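Local coordinates for Vv2_1132 (Vibrio vulnificus CMCP6, PDB 5Y9S), which probably binds promoter DNA through a helix-turn-helix domain and regulates transcription as a tetrameric LysR-type regulator, presumably under control of a small-molecule effector, at residues Gly24-Ala29 / Ser38-Arg43; Lys116-Ser121 / Asp295-Glu300; Lys220-Thr225 / Lys273-Pro278. All coordinates share one frame; numbering follows the deposited sequence.

Contact 1: Gly24-Ala29 / Ser38-Arg43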
ATOM      1  N   GLY D  24      20.946  -0.010 -17.292  1.00 37.72           N
ATOM      2  CA  GLY D  24      20.272   0.238 -18.548  1.00 45.36           C
ATOM      3  C   GLY D  24      20.055  -0.963 -19.448  1.00 41.60           C
ATOM      4  O   GLY D  24      19.602  -0.780 -20.585  1.00 36.51           O
ATOM      5  N   ASN D  25      20.364  -2.181 -19.003  1.00 25.84           N
ATOM      6  CA  ASN D  25      20.503  -3.256 -19.969  1.00 22.83           C
ATOM      7  C   ASN D  25      20.216  -4.609 -19.333  1.00 25.94           C
ATOM      8  O   ASN D  25      20.286  -4.785 -18.109  1.00 24.11           O
ATOM      9  CB  ASN D  25      21.904  -3.239 -20.613  1.00 31.05           C
ATOM     10  CG  ASN D  25      22.954  -3.873 -19.733  1.00 42.10           C
ATOM     11  OD1 ASN D  25      23.215  -5.070 -19.826  1.00 52.49           O
ATOM     12  ND2 ASN D  25      23.561  -3.076 -18.864  1.00 48.64           N
ATOM     13  N   PHE D  26      19.913  -5.581 -20.205  1.00 28.94           N
ATOM     14  CA  PHE D  26      19.473  -6.895 -19.742  1.00 26.04           C
ATOM     15  C   PHE D  26      20.590  -7.632 -19.032  1.00 23.11           C
ATOM     16  O   PHE D  26      20.370  -8.236 -17.980  1.00 28.52           O
ATOM     17  CB  PHE D  26      18.955  -7.721 -20.922  1.00 23.45           C
ATOM     18  CG  PHE D  26      17.549  -7.386 -21.300  1.00 27.55           C
ATOM     19  CD1 PHE D  26      17.280  -6.337 -22.176  1.00 27.30           C
ATOM     20  CD2 PHE D  26      16.492  -8.072 -20.734  1.00 19.09           C
ATOM     21  CE1 PHE D  26      15.972  -5.998 -22.489  1.00 25.91           C
ATOM     22  CE2 PHE D  26      15.190  -7.738 -21.046  1.00 18.65           C
ATOM     23  CZ  PHE D  26      14.928  -6.704 -21.920  1.00 21.62           C
ATOM     24  N   SER D  27      21.794  -7.589 -19.600  1.00 26.37           N
ATOM     25  CA  SER D  27      22.896  -8.362 -19.056  1.00 21.39           C
ATOM     26  C   SER D  27      23.196  -7.946 -17.620  1.00 31.16           C
ATOM     27  O   SER D  27      23.301  -8.796 -16.724  1.00 27.96           O
ATOM     28  CB  SER D  27      24.125  -8.203 -19.949  1.00 22.54           C
ATOM     29  OG  SER D  27      25.145  -9.068 -19.508  1.00 40.61           O
ATOM     30  N   ALA D  28      23.331  -6.634 -17.379  1.00 29.67           N
ATOM     31  CA  ALA D  28      23.585  -6.154 -16.023  1.00 26.89           C
ATOM     32  C   ALA D  28      22.411  -6.462 -15.103  1.00 32.20           C
ATOM     33  O   ALA D  28      22.600  -6.927 -13.967  1.00 29.95           O
ATOM     34  CB  ALA D  28      23.864  -4.656 -16.050  1.00 35.89           C
ATOM     35  N   ALA D  29      21.187  -6.230 -15.586  1.00 25.74           N
ATOM     36  CA  ALA D  29      20.010  -6.526 -14.776  1.00 31.79           C
ATOM     37  C   ALA D  29      19.934  -8.007 -14.422  1.00 30.95           C
ATOM     38  O   ALA D  29      19.556  -8.365 -13.298  1.00 33.89           O
ATOM     39  CB  ALA D  29      18.747  -6.075 -15.507  1.00 26.84           C
ATOM     40  N   SER D  38      19.428 -15.270 -20.096  1.00 30.84           N
ATOM     41  CA  SER D  38      18.276 -16.014 -20.576  1.00 29.52           C
ATOM     42  C   SER D  38      17.061 -15.816 -19.695  1.00 29.60           C
ATOM     43  O   SER D  38      16.105 -15.132 -20.087  1.00 31.20           O
ATOM     44  CB  SER D  38      18.627 -17.506 -20.627  1.00 32.83           C
ATOM     45  OG  SER D  38      17.472 -18.342 -20.556  1.00 42.20           O
ATOM     46  N   ALA D  39      17.089 -16.446 -18.509  1.00 27.93           N
ATOM     47  CA  ALA D  39      15.908 -16.463 -17.652  1.00 31.54           C
ATOM     48  C   ALA D  39      15.410 -15.058 -17.354  1.00 18.78           C
ATOM     49  O   ALA D  39      14.200 -14.849 -17.250  1.00 20.19           O
ATOM     50  CB  ALA D  39      16.195 -17.217 -16.354  1.00 40.59           C
ATOM     51  N   PHE D  40      16.308 -14.079 -17.258  1.00 18.78           N
ATOM     52  CA  PHE D  40      15.862 -12.714 -17.026  1.00 18.60           C
ATOM     53  C   PHE D  40      14.938 -12.247 -18.142  1.00 24.50           C
ATOM     54  O   PHE D  40      13.847 -11.729 -17.880  1.00 28.82           O
ATOM     55  CB  PHE D  40      17.037 -11.761 -16.899  1.00 18.25           C
ATOM     56  CG  PHE D  40      16.626 -10.396 -16.419  1.00 19.53           C
ATOM     57  CD1 PHE D  40      16.263 -10.198 -15.093  1.00 16.76           C
ATOM     58  CD2 PHE D  40      16.556  -9.328 -17.294  1.00 17.97           C
ATOM     59  CE1 PHE D  40      15.861  -8.940 -14.641  1.00 21.02           C
ATOM     60  CE2 PHE D  40      16.146  -8.069 -16.851  1.00 20.90           C
ATOM     61  CZ  PHE D  40      15.796  -7.877 -15.518  1.00 19.05           C
ATOM     62  N   SER D  41      15.368 -12.439 -19.396  1.00 18.92           N
ATOM     63  CA  SER D  41      14.562 -12.090 -20.566  1.00 23.67           C
ATOM     64  C   SER D  41      13.192 -12.731 -20.499  1.00 18.72           C
ATOM     65  O   SER D  41      12.176 -12.077 -20.758  1.00 18.32           O
ATOM     66  CB  SER D  41      15.261 -12.537 -21.845  1.00 20.16           C
ATOM     67  OG  SER D  41      16.080 -11.500 -22.301  1.00 38.52           O
ATOM     68  N   ARG D  42      13.151 -14.021 -20.164  1.00 18.92           N
ATOM     69  CA  ARG D  42      11.880 -14.732 -20.091  1.00 20.77           C
ATOM     70  C   ARG D  42      11.009 -14.177 -18.977  1.00 26.98           C
ATOM     71  O   ARG D  42       9.779 -14.138 -19.109  1.00 26.50           O
ATOM     72  CB  ARG D  42      12.133 -16.228 -19.898  1.00 30.82           C
ATOM     73  CG  ARG D  42      10.985 -17.141 -20.324  1.00 43.31           C
ATOM     74  CD  ARG D  42      11.508 -18.566 -20.538  1.00 51.31           C
ATOM     75  NE  ARG D  42      12.321 -18.684 -21.749  1.00 55.85           N
ATOM     76  CZ  ARG D  42      13.595 -19.073 -21.779  1.00 56.18           C
ATOM     77  NH1 ARG D  42      14.226 -19.387 -20.649  1.00 55.60           N
ATOM     78  NH2 ARG D  42      14.239 -19.156 -22.947  1.00 47.59           N
ATOM     79  N   ARG D  43      11.622 -13.710 -17.888  1.00 17.25           N
ATOM     80  CA  ARG D  43      10.816 -13.166 -16.808  1.00 20.66           C
ATOM     81  C   ARG D  43      10.214 -11.838 -17.229  1.00 21.41           C
ATOM     82  O   ARG D  43       9.008 -11.621 -17.077  1.00 15.57           O
ATOM     83  CB  ARG D  43      11.654 -13.024 -15.539  1.00 16.08           C
ATOM     84  CG  ARG D  43      12.186 -14.378 -15.034  1.00 27.93           C
ATOM     85  CD  ARG D  43      12.082 -14.562 -13.526  1.00 29.97           C
ATOM     86  NE  ARG D  43      12.833 -13.544 -12.817  1.00 28.72           N
ATOM     87  CZ  ARG D  43      13.732 -13.824 -11.892  1.00 25.18           C
ATOM     88  NH1 ARG D  43      13.965 -15.089 -11.603  1.00 25.38           N
ATOM     89  NH2 ARG D  43      14.394 -12.853 -11.268  1.00 20.77           N
TER

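Contact 2: Lys116-Ser121 / Asp295-Glu300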
ATOM      1  N   LYS D 116      35.477  -2.102  24.449  1.00 34.03           N
ATOM      2  CA  LYS D 116      36.363  -2.035  25.607  1.00 35.44           C
ATOM      3  C   LYS D 116      35.965  -3.077  26.641  1.00 41.22           C
ATOM      4  O   LYS D 116      36.800  -3.861  27.100  1.00 44.21           O
ATOM      5  CB  LYS D 116      36.327  -0.632  26.210  1.00 36.63           C
ATOM      6  CG  LYS D 116      37.187  -0.451  27.440  1.00 50.19           C
ATOM      7  CD  LYS D 116      38.516   0.210  27.089  1.00 61.04           C
ATOM      8  CE  LYS D 116      39.409   0.358  28.316  1.00 63.96           C
ATOM      9  NZ  LYS D 116      38.749   1.142  29.403  1.00 63.41           N
ATOM     10  N   LEU D 117      34.679  -3.108  27.008  1.00 38.66           N
ATOM     11  CA  LEU D 117      34.186  -4.128  27.928  1.00 41.19           C
ATOM     12  C   LEU D 117      34.524  -5.525  27.430  1.00 42.23           C
ATOM     13  O   LEU D 117      35.078  -6.345  28.171  1.00 55.64           O
ATOM     14  CB  LEU D 117      32.674  -3.982  28.116  1.00 43.73           C
ATOM     15  CG  LEU D 117      32.274  -3.263  29.397  1.00 50.62           C
ATOM     16  CD1 LEU D 117      32.870  -3.980  30.590  1.00 55.63           C
ATOM     17  CD2 LEU D 117      32.752  -1.822  29.362  1.00 55.24           C
ATOM     18  N   PHE D 118      34.217  -5.804  26.162  1.00 37.91           N
ATOM     19  CA  PHE D 118      34.447  -7.141  25.614  1.00 35.78           C
ATOM     20  C   PHE D 118      35.927  -7.499  25.644  1.00 40.53           C
ATOM     21  O   PHE D 118      36.305  -8.609  26.034  1.00 48.73           O
ATOM     22  CB  PHE D 118      33.911  -7.227  24.180  1.00 38.88           C
ATOM     23  CG  PHE D 118      32.431  -6.922  24.044  1.00 43.69           C
ATOM     24  CD1 PHE D 118      31.587  -6.940  25.143  1.00 49.06           C
ATOM     25  CD2 PHE D 118      31.882  -6.641  22.799  1.00 43.22           C
ATOM     26  CE1 PHE D 118      30.231  -6.666  24.999  1.00 48.70           C
ATOM     27  CE2 PHE D 118      30.527  -6.374  22.654  1.00 38.47           C
ATOM     28  CZ  PHE D 118      29.703  -6.383  23.750  1.00 40.11           C
ATOM     29  N   LEU D 119      36.784  -6.570  25.224  1.00 47.03           N
ATOM     30  CA  LEU D 119      38.210  -6.867  25.172  1.00 43.28           C
ATOM     31  C   LEU D 119      38.780  -7.070  26.569  1.00 44.16           C
ATOM     32  O   LEU D 119      39.615  -7.955  26.778  1.00 52.05           O
ATOM     33  CB  LEU D 119      38.950  -5.753  24.433  1.00 41.34           C
ATOM     34  CG  LEU D 119      38.797  -5.794  22.904  1.00 36.68           C
ATOM     35  CD1 LEU D 119      39.028  -4.424  22.266  1.00 24.19           C
ATOM     36  CD2 LEU D 119      39.747  -6.828  22.326  1.00 30.61           C
ATOM     37  N   GLN D 120      38.318  -6.291  27.546  1.00 39.84           N
ATOM     38  CA  GLN D 120      38.870  -6.424  28.888  1.00 40.32           C
ATOM     39  C   GLN D 120      38.548  -7.761  29.530  1.00 45.93           C
ATOM     40  O   GLN D 120      39.102  -8.060  30.589  1.00 61.92           O
ATOM     41  CB  GLN D 120      38.363  -5.303  29.790  1.00 49.08           C
ATOM     42  CG  GLN D 120      39.089  -3.978  29.601  1.00 60.58           C
ATOM     43  CD  GLN D 120      38.602  -2.901  30.551  1.00 64.52           C
ATOM     44  OE1 GLN D 120      37.421  -2.859  30.913  1.00 63.41           O
ATOM     45  NE2 GLN D 120      39.513  -2.028  30.967  1.00 66.43           N
ATOM     46  N   SER D 121      37.679  -8.564  28.927  1.00 48.58           N
ATOM     47  CA  SER D 121      37.308  -9.875  29.443  1.00 47.92           C
ATOM     48  C   SER D 121      37.440 -10.914  28.360  1.00 50.35           C
ATOM     49  O   SER D 121      36.641 -11.851  28.269  1.00 55.06           O
ATOM     50  CB  SER D 121      35.885  -9.867  29.984  1.00 54.81           C
ATOM     51  OG  SER D 121      35.638  -8.690  30.737  1.00 64.51           O
ATOM     52  N   ASP D 295      24.467 -15.664  31.351  1.00 53.83           N
ATOM     53  CA  ASP D 295      24.997 -15.615  32.711  1.00 55.93           C
ATOM     54  C   ASP D 295      26.513 -15.452  32.705  1.00 53.60           C
ATOM     55  O   ASP D 295      27.055 -14.593  33.409  1.00 56.47           O
ATOM     56  CB  ASP D 295      24.582 -16.861  33.489  1.00 62.61           C
ATOM     57  CG  ASP D 295      23.374 -16.608  34.375  1.00 68.69           C
ATOM     58  OD1 ASP D 295      23.460 -15.705  35.248  1.00 66.32           O
ATOM     59  OD2 ASP D 295      22.341 -17.294  34.182  1.00 67.57           O
ATOM     60  N   GLN D 296      27.218 -16.247  31.896  1.00 50.81           N
ATOM     61  CA  GLN D 296      28.671 -16.101  31.851  1.00 48.22           C
ATOM     62  C   GLN D 296      29.058 -14.664  31.534  1.00 50.73           C
ATOM     63  O   GLN D 296      29.989 -14.115  32.133  1.00 52.49           O
ATOM     64  CB  GLN D 296      29.281 -17.052  30.824  1.00 45.06           C
ATOM     65  CG  GLN D 296      29.298 -18.511  31.235  1.00 51.08           C
ATOM     66  CD  GLN D 296      29.773 -19.411  30.108  1.00 56.44           C
ATOM     67  OE1 GLN D 296      29.905 -18.972  28.967  1.00 59.73           O
ATOM     68  NE2 GLN D 296      30.034 -20.673  30.422  1.00 60.65           N
ATOM     69  N   PHE D 297      28.326 -14.030  30.612  1.00 47.84           N
ATOM     70  CA  PHE D 297      28.569 -12.624  30.308  1.00 47.14           C
ATOM     71  C   PHE D 297      28.247 -11.739  31.503  1.00 46.89           C
ATOM     72  O   PHE D 297      29.051 -10.881  31.890  1.00 46.47           O
ATOM     73  CB  PHE D 297      27.735 -12.194  29.104  1.00 49.78           C
ATOM     74  CG  PHE D 297      28.168 -10.882  28.512  1.00 54.97           C
ATOM     75  CD1 PHE D 297      27.847  -9.687  29.132  1.00 59.10           C
ATOM     76  CD2 PHE D 297      28.908 -10.845  27.340  1.00 57.15           C
ATOM     77  CE1 PHE D 297      28.247  -8.482  28.592  1.00 59.27           C
ATOM     78  CE2 PHE D 297      29.309  -9.642  26.796  1.00 55.16           C
ATOM     79  CZ  PHE D 297      28.980  -8.462  27.427  1.00 56.25           C
ATOM     80  N   TRP D 298      27.060 -11.923  32.086  1.00 48.29           N
ATOM     81  CA  TRP D 298      26.621 -11.054  33.175  1.00 48.23           C
ATOM     82  C   TRP D 298      27.540 -11.174  34.387  1.00 52.55           C
ATOM     83  O   TRP D 298      27.950 -10.162  34.967  1.00 48.08           O
ATOM     84  CB  TRP D 298      25.177 -11.388  33.543  1.00 39.57           C
ATOM     85  CG  TRP D 298      24.622 -10.576  34.648  1.00 36.49           C
ATOM     86  CD1 TRP D 298      24.819 -10.766  35.985  1.00 36.05           C
ATOM     87  CD2 TRP D 298      23.761  -9.436  34.527  1.00 39.39           C
ATOM     88  NE1 TRP D 298      24.134  -9.816  36.703  1.00 40.06           N
ATOM     89  CE2 TRP D 298      23.478  -8.985  35.832  1.00 44.86           C
ATOM     90  CE3 TRP D 298      23.199  -8.755  33.443  1.00 37.51           C
ATOM     91  CZ2 TRP D 298      22.657  -7.880  36.083  1.00 51.41           C
ATOM     92  CZ3 TRP D 298      22.381  -7.657  33.692  1.00 43.62           C
ATOM     93  CH2 TRP D 298      22.122  -7.230  35.003  1.00 45.27           C
ATOM     94  N   GLN D 299      27.895 -12.405  34.769  1.00 49.25           N
ATOM     95  CA  GLN D 299      28.753 -12.605  35.933  1.00 55.16           C
ATOM     96  C   GLN D 299      30.135 -12.004  35.736  1.00 62.88           C
ATOM     97  O   GLN D 299      30.865 -11.823  36.715  1.00 64.90           O
ATOM     98  CB  GLN D 299      28.870 -14.097  36.258  1.00 59.21           C
ATOM     99  CG  GLN D 299      27.990 -14.547  37.423  1.00 69.33           C
ATOM    100  CD  GLN D 299      26.571 -14.926  37.002  1.00 79.48           C
ATOM    101  OE1 GLN D 299      26.281 -15.097  35.821  1.00 85.26           O
ATOM    102  NE2 GLN D 299      25.680 -15.056  37.978  1.00 82.10           N
ATOM    103  N   GLU D 300      30.511 -11.681  34.504  1.00 65.55           N
ATOM    104  CA  GLU D 300      31.826 -11.103  34.279  1.00 70.47           C
ATOM    105  C   GLU D 300      31.843  -9.581  34.461  1.00 68.31           C
ATOM    106  O   GLU D 300      32.881  -9.024  34.848  1.00 74.82           O
ATOM    107  CB  GLU D 300      32.328 -11.504  32.886  1.00 64.50           C
ATOM    108  CG  GLU D 300      33.830 -11.786  32.824  1.00 63.12           C
ATOM    109  CD  GLU D 300      34.649 -10.543  33.075  1.00 67.83           C
ATOM    110  OE1 GLU D 300      34.346  -9.503  32.451  1.00 73.13           O
ATOM    111  OE2 GLU D 300      35.584 -10.597  33.894  1.00 72.50           O
TER

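Contact 3: Lys220-Thr225 / Lys273-Pro278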
ATOM      1  N   LYS D 220      22.544  25.479  31.912  1.00 49.85           N
ATOM      2  CA  LYS D 220      21.854  26.744  32.156  1.00 56.60           C
ATOM      3  C   LYS D 220      22.284  27.395  33.473  1.00 61.37           C
ATOM      4  O   LYS D 220      22.185  28.618  33.605  1.00 65.15           O
ATOM      5  CB  LYS D 220      20.339  26.526  32.130  1.00 58.15           C
ATOM      6  CG  LYS D 220      19.733  26.135  33.481  1.00 60.49           C
ATOM      7  CD  LYS D 220      18.555  25.164  33.323  1.00 55.74           C
ATOM      8  CE  LYS D 220      17.344  25.844  32.696  1.00 54.44           C
ATOM      9  NZ  LYS D 220      16.126  24.990  32.749  1.00 57.53           N
ATOM     10  N   THR D 221      22.790  26.608  34.426  1.00 60.02           N
ATOM     11  CA  THR D 221      23.214  27.072  35.745  1.00 52.74           C
ATOM     12  C   THR D 221      24.633  27.632  35.716  1.00 59.10           C
ATOM     13  O   THR D 221      25.346  27.577  36.725  1.00 68.08           O
ATOM     14  CB  THR D 221      23.148  25.911  36.752  1.00 53.99           C
ATOM     15  OG1 THR D 221      22.006  25.096  36.470  1.00 57.13           O
ATOM     16  CG2 THR D 221      23.058  26.404  38.201  1.00 59.27           C
ATOM     17  N   LEU D 222      25.072  28.165  34.579  1.00 60.56           N
ATOM     18  CA  LEU D 222      26.504  28.393  34.463  1.00 59.58           C
ATOM     19  C   LEU D 222      26.818  29.782  33.926  1.00 61.80           C
ATOM     20  O   LEU D 222      26.128  30.280  33.027  1.00 61.38           O
ATOM     21  CB  LEU D 222      27.146  27.336  33.555  1.00 55.06           C
ATOM     22  CG  LEU D 222      27.191  25.913  34.117  1.00 56.53           C
ATOM     23  CD1 LEU D 222      27.983  25.013  33.192  1.00 59.20           C
ATOM     24  CD2 LEU D 222      27.764  25.879  35.523  1.00 50.01           C
ATOM     25  N   PRO D 223      27.871  30.418  34.447  1.00 64.40           N
ATOM     26  CA  PRO D 223      28.250  31.762  33.981  1.00 62.22           C
ATOM     27  C   PRO D 223      28.981  31.757  32.643  1.00 58.11           C
ATOM     28  O   PRO D 223      29.903  32.551  32.427  1.00 60.00           O
ATOM     29  CB  PRO D 223      29.166  32.283  35.103  1.00 65.73           C
ATOM     30  CG  PRO D 223      29.095  31.256  36.228  1.00 67.74           C
ATOM     31  CD  PRO D 223      28.681  29.968  35.592  1.00 65.02           C
ATOM     32  N   LEU D 224      28.591  30.866  31.745  1.00 53.27           N
ATOM     33  CA  LEU D 224      29.177  30.800  30.416  1.00 61.17           C
ATOM     34  C   LEU D 224      28.230  31.418  29.400  1.00 65.20           C
ATOM     35  O   LEU D 224      27.024  31.531  29.625  1.00 70.65           O
ATOM     36  CB  LEU D 224      29.486  29.352  30.011  1.00 59.89           C
ATOM     37  CG  LEU D 224      30.651  28.652  30.711  1.00 64.19           C
ATOM     38  CD1 LEU D 224      31.827  29.611  30.908  1.00 62.33           C
ATOM     39  CD2 LEU D 224      30.204  28.061  32.036  1.00 67.73           C
ATOM     40  N   THR D 225      28.797  31.816  28.267  1.00 59.40           N
ATOM     41  CA  THR D 225      28.017  32.228  27.106  1.00 58.21           C
ATOM     42  C   THR D 225      28.384  31.261  25.984  1.00 51.51           C
ATOM     43  O   THR D 225      29.334  31.486  25.230  1.00 55.33           O
ATOM     44  CB  THR D 225      28.286  33.688  26.737  1.00 61.28           C
ATOM     45  OG1 THR D 225      28.208  34.491  27.921  1.00 74.10           O
ATOM     46  CG2 THR D 225      27.256  34.191  25.721  1.00 45.07           C
ATOM     47  N   LYS D 273      34.786  21.351  39.666  1.00 54.39           N
ATOM     48  CA  LYS D 273      34.382  19.950  39.564  1.00 60.58           C
ATOM     49  C   LYS D 273      32.870  19.793  39.476  1.00 66.88           C
ATOM     50  O   LYS D 273      32.385  18.799  38.920  1.00 71.66           O
ATOM     51  CB  LYS D 273      34.913  19.159  40.758  1.00 63.55           C
ATOM     52  CG  LYS D 273      36.193  19.725  41.350  1.00 65.77           C
ATOM     53  CD  LYS D 273      37.368  19.590  40.390  1.00 65.00           C
ATOM     54  CE  LYS D 273      37.721  18.135  40.114  1.00 61.71           C
ATOM     55  NZ  LYS D 273      39.124  18.008  39.619  1.00 60.31           N
ATOM     56  N   GLU D 274      32.111  20.747  40.016  1.00 68.74           N
ATOM     57  CA  GLU D 274      30.657  20.674  39.972  1.00 57.52           C
ATOM     58  C   GLU D 274      30.082  21.099  38.627  1.00 45.81           C
ATOM     59  O   GLU D 274      28.857  21.177  38.495  1.00 46.63           O
ATOM     60  CB  GLU D 274      30.054  21.520  41.098  1.00 57.96           C
ATOM     61  CG  GLU D 274      30.066  23.003  40.825  1.00 62.16           C
ATOM     62  CD  GLU D 274      31.456  23.585  40.892  1.00 67.41           C
ATOM     63  OE1 GLU D 274      32.233  23.168  41.777  1.00 75.00           O
ATOM     64  OE2 GLU D 274      31.775  24.453  40.056  1.00 69.48           O
ATOM     65  N   TRP D 275      30.927  21.385  37.639  1.00 45.49           N
ATOM     66  CA  TRP D 275      30.527  21.527  36.244  1.00 36.87           C
ATOM     67  C   TRP D 275      30.654  20.221  35.482  1.00 35.93           C
ATOM     68  O   TRP D 275      30.366  20.176  34.278  1.00 38.03           O
ATOM     69  CB  TRP D 275      31.377  22.601  35.560  1.00 43.30           C
ATOM     70  CG  TRP D 275      31.185  23.968  36.118  1.00 58.06           C
ATOM     71  CD1 TRP D 275      30.537  24.303  37.272  1.00 57.99           C
ATOM     72  CD2 TRP D 275      31.629  25.197  35.538  1.00 62.87           C
ATOM     73  NE1 TRP D 275      30.558  25.662  37.450  1.00 59.60           N
ATOM     74  CE2 TRP D 275      31.223  26.235  36.399  1.00 61.65           C
ATOM     75  CE3 TRP D 275      32.333  25.521  34.377  1.00 60.51           C
ATOM     76  CZ2 TRP D 275      31.499  27.575  36.136  1.00 62.97           C
ATOM     77  CZ3 TRP D 275      32.609  26.850  34.119  1.00 61.80           C
ATOM     78  CH2 TRP D 275      32.190  27.862  34.993  1.00 62.71           C
ATOM     79  N   GLN D 276      31.115  19.174  36.151  1.00 33.74           N
ATOM     80  CA  GLN D 276      31.184  17.833  35.595  1.00 33.06           C
ATOM     81  C   GLN D 276      29.974  17.051  36.094  1.00 41.07           C
ATOM     82  O   GLN D 276      29.756  16.940  37.306  1.00 49.60           O
ATOM     83  CB  GLN D 276      32.505  17.167  35.996  1.00 28.31           C
ATOM     84  CG  GLN D 276      33.668  18.169  35.981  1.00 32.47           C
ATOM     85  CD  GLN D 276      35.037  17.540  36.176  1.00 40.32           C
ATOM     86  OE1 GLN D 276      36.049  18.066  35.704  1.00 40.42           O
ATOM     87  NE2 GLN D 276      35.078  16.415  36.875  1.00 44.82           N
ATOM     88  N   ILE D 277      29.190  16.525  35.161  1.00 34.80           N
ATOM     89  CA  ILE D 277      27.867  15.988  35.460  1.00 27.69           C
ATOM     90  C   ILE D 277      27.991  14.486  35.676  1.00 31.98           C
ATOM     91  O   ILE D 277      28.447  13.780  34.762  1.00 30.10           O
ATOM     92  CB  ILE D 277      26.866  16.285  34.340  1.00 22.49           C
ATOM     93  CG1 ILE D 277      26.804  17.787  34.070  1.00 26.88           C
ATOM     94  CG2 ILE D 277      25.513  15.760  34.744  1.00 26.21           C
ATOM     95  CD1 ILE D 277      26.295  18.125  32.712  1.00 28.05           C
ATOM     96  N   PRO D 278      27.564  13.955  36.831  1.00 35.34           N
ATOM     97  CA  PRO D 278      27.662  12.511  37.076  1.00 37.67           C
ATOM     98  C   PRO D 278      26.658  11.732  36.246  1.00 33.32           C
ATOM     99  O   PRO D 278      25.551  12.201  35.976  1.00 23.75           O
ATOM    100  CB  PRO D 278      27.335  12.385  38.566  1.00 41.63           C
ATOM    101  CG  PRO D 278      26.367  13.487  38.817  1.00 35.90           C
ATOM    102  CD  PRO D 278      26.861  14.643  37.933  1.00 39.43           C
TER

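Contact 1: Gly24-Ala29 / Ser38-Arg43
Phe40 reaches out from helix 37-51 and fits its ring against Phe26 and Ala29 of helix 26-32, joining the two helices of the helix-turn-helix unit in this LysR-family protein. Its CB points toward helix 26-32, and CG, anti to the backbone N (chi1 -170°), takes the ring on to Phe26 and Ala29. Along one flank of the ring, CD2 comes 3.7 Å from CD2 of Phe26, which lies at the edge of the Phe40 ring and in its plane; the two side chains cross at about a right angle. One atom further on, CE2 meets CB of Ala29 at 3.5 Å, and CZ at the tip touches the same methyl at an equal 3.5 Å. Returning along the other flank, CE1 lies 4.0 Å from the carbonyl O of Ala29, whose carbonyl group sits over one face of the ring. Phe26 is shared: its CD2 is also 3.8 Å from OG of Ser41, one residue beyond Phe40. Leu20 of helix 11-22 touches both phenylalanines and so extends the apolar cluster to a third helix. The start of helix 26-32 is fixed by Asn25 at the N-cap, where OD1 accepts from N of Ala28 at 2.9 Å, nearly straight at 167° though the donor stands above the carbonyl plane. Helix 37-51 is probably the recognition helix, as in related regulators. No hydrogen bond crosses between the segments; the contact between them is largely apolar, ring against ring and methyl against ring.

Contact 2: Lys116-Ser121 / Asp295-Glu300
Phe118 and Phe297 bring their rings together between helix 114-120 and helix 292-300, two helices of the effector-binding domain, whose periplasmic-binding-protein-like fold stacks helices against a mixed sheet. CE1 of Phe118 makes the close approach, 3.3 Å from CZ of Phe297 and near the plane of that ring; CE2 of Phe297 is 3.6 Å from the same CE1 of Phe118. The ring planes are inclined at 79°, with centroids 5.6 Å apart, and Phe297 meets the Phe118 ring obliquely. The first torsions differ: CG of Phe118 is anti to its carbonyl carbon (chi1 -58°), whereas CG of Phe297 is anti to its backbone N (chi1 -166°); neither CB points straight at the other helix, and the torsions swing the two rings together.

In the next shell, Ile103 and Leu130, from strands 100-105 and 129-134, touch both rings, making the pair part of the sheet's helical cover. Met241 of a second subunit also packs on Phe118, placing this core beside a subunit interface. Helix 292-300 is held further by a salt bridge from Asp295 to Arg285, which also makes a cation-pi contact with Trp298. Where helix 114-120 gives out, the backbone N of Ser121 donates to O of Phe118 at 3.2 Å.

Contact 3: Lys220-Thr225 / Lys273-Pro278
A beta-alpha-beta crossover, strand 199-205 to helix 210-220 to the parallel strand 225-232, carries in its second connection the loop where Leu222, Pro223 and Leu224 receive the indole of Trp275. Leu222 makes the contact over the ring face. Its CD2 lies over one face of the five-membered ring, 3.5 Å from the centroid and only 15° off the normal, a CH-pi contact in which the methyl is drawn toward the nitrogen side, 3.4 Å from NE1 of Trp275. CG of Leu222 is anti to the carbonyl carbon (chi1 -69°); CD1 continues the chain, anti to CA (chi2 -174°), and CD2 is the branch that turns off it onto the indole. CD of Pro223 is 3.7 Å from CZ2 of Trp275, approaching the six-membered ring obliquely. Leu224 comes from the opposite direction to the Trp275 side chain, and its CD2 reaches the far rim of the indole, 3.4 Å from CZ3 of Trp275 and 3.6 Å from CH2 of the same ring.

Both segments belong to the LysR substrate-binding domain, an alpha/beta fold related to periplasmic binding proteins. Trp275 ends a short 3-10 turn, closed by a backbone bond from Gln276 N to Lys273 O at 3.1 Å, and is separated from strand 277-286 by Gln276 alone. The loop thus meets the approach to a long strand, near the surface of the domain. Phe269 packs edge-to-face with Trp275, and the carbonyl O of Trp275 accepts a hydrogen bond from Trp250 NE1, so the residue is held at its ring and at its backbone. On the loop side, Leu224 also rests on Ile200 of strand 199-205. The carboxylate of Glu274 brings OE2 within 3.1 Å of NE1 of Trp275, but at an angle too poor for a hydrogen bond.

From the N terminus, contact 1 closes first, a short loop that joins two successive helices of the DNA-binding domain and is complete before the long helix 67-90 begins. Contact 2 opens well beyond that helix and closes only near the C terminus, bringing helix 114-120 and helix 292-300 together. Contact 3 lies wholly within that span: it joins the loop after helix 210-220 to the lead-in of strand 277-286, the strand that precedes helix 292-300. Contacts 1 and 2 are therefore in series, while contact 3 nests within contact 2, and none cross. Centres of contacts 2 and 3 are about 34 Å apart; those of contacts 1 and 3, about 64 Å.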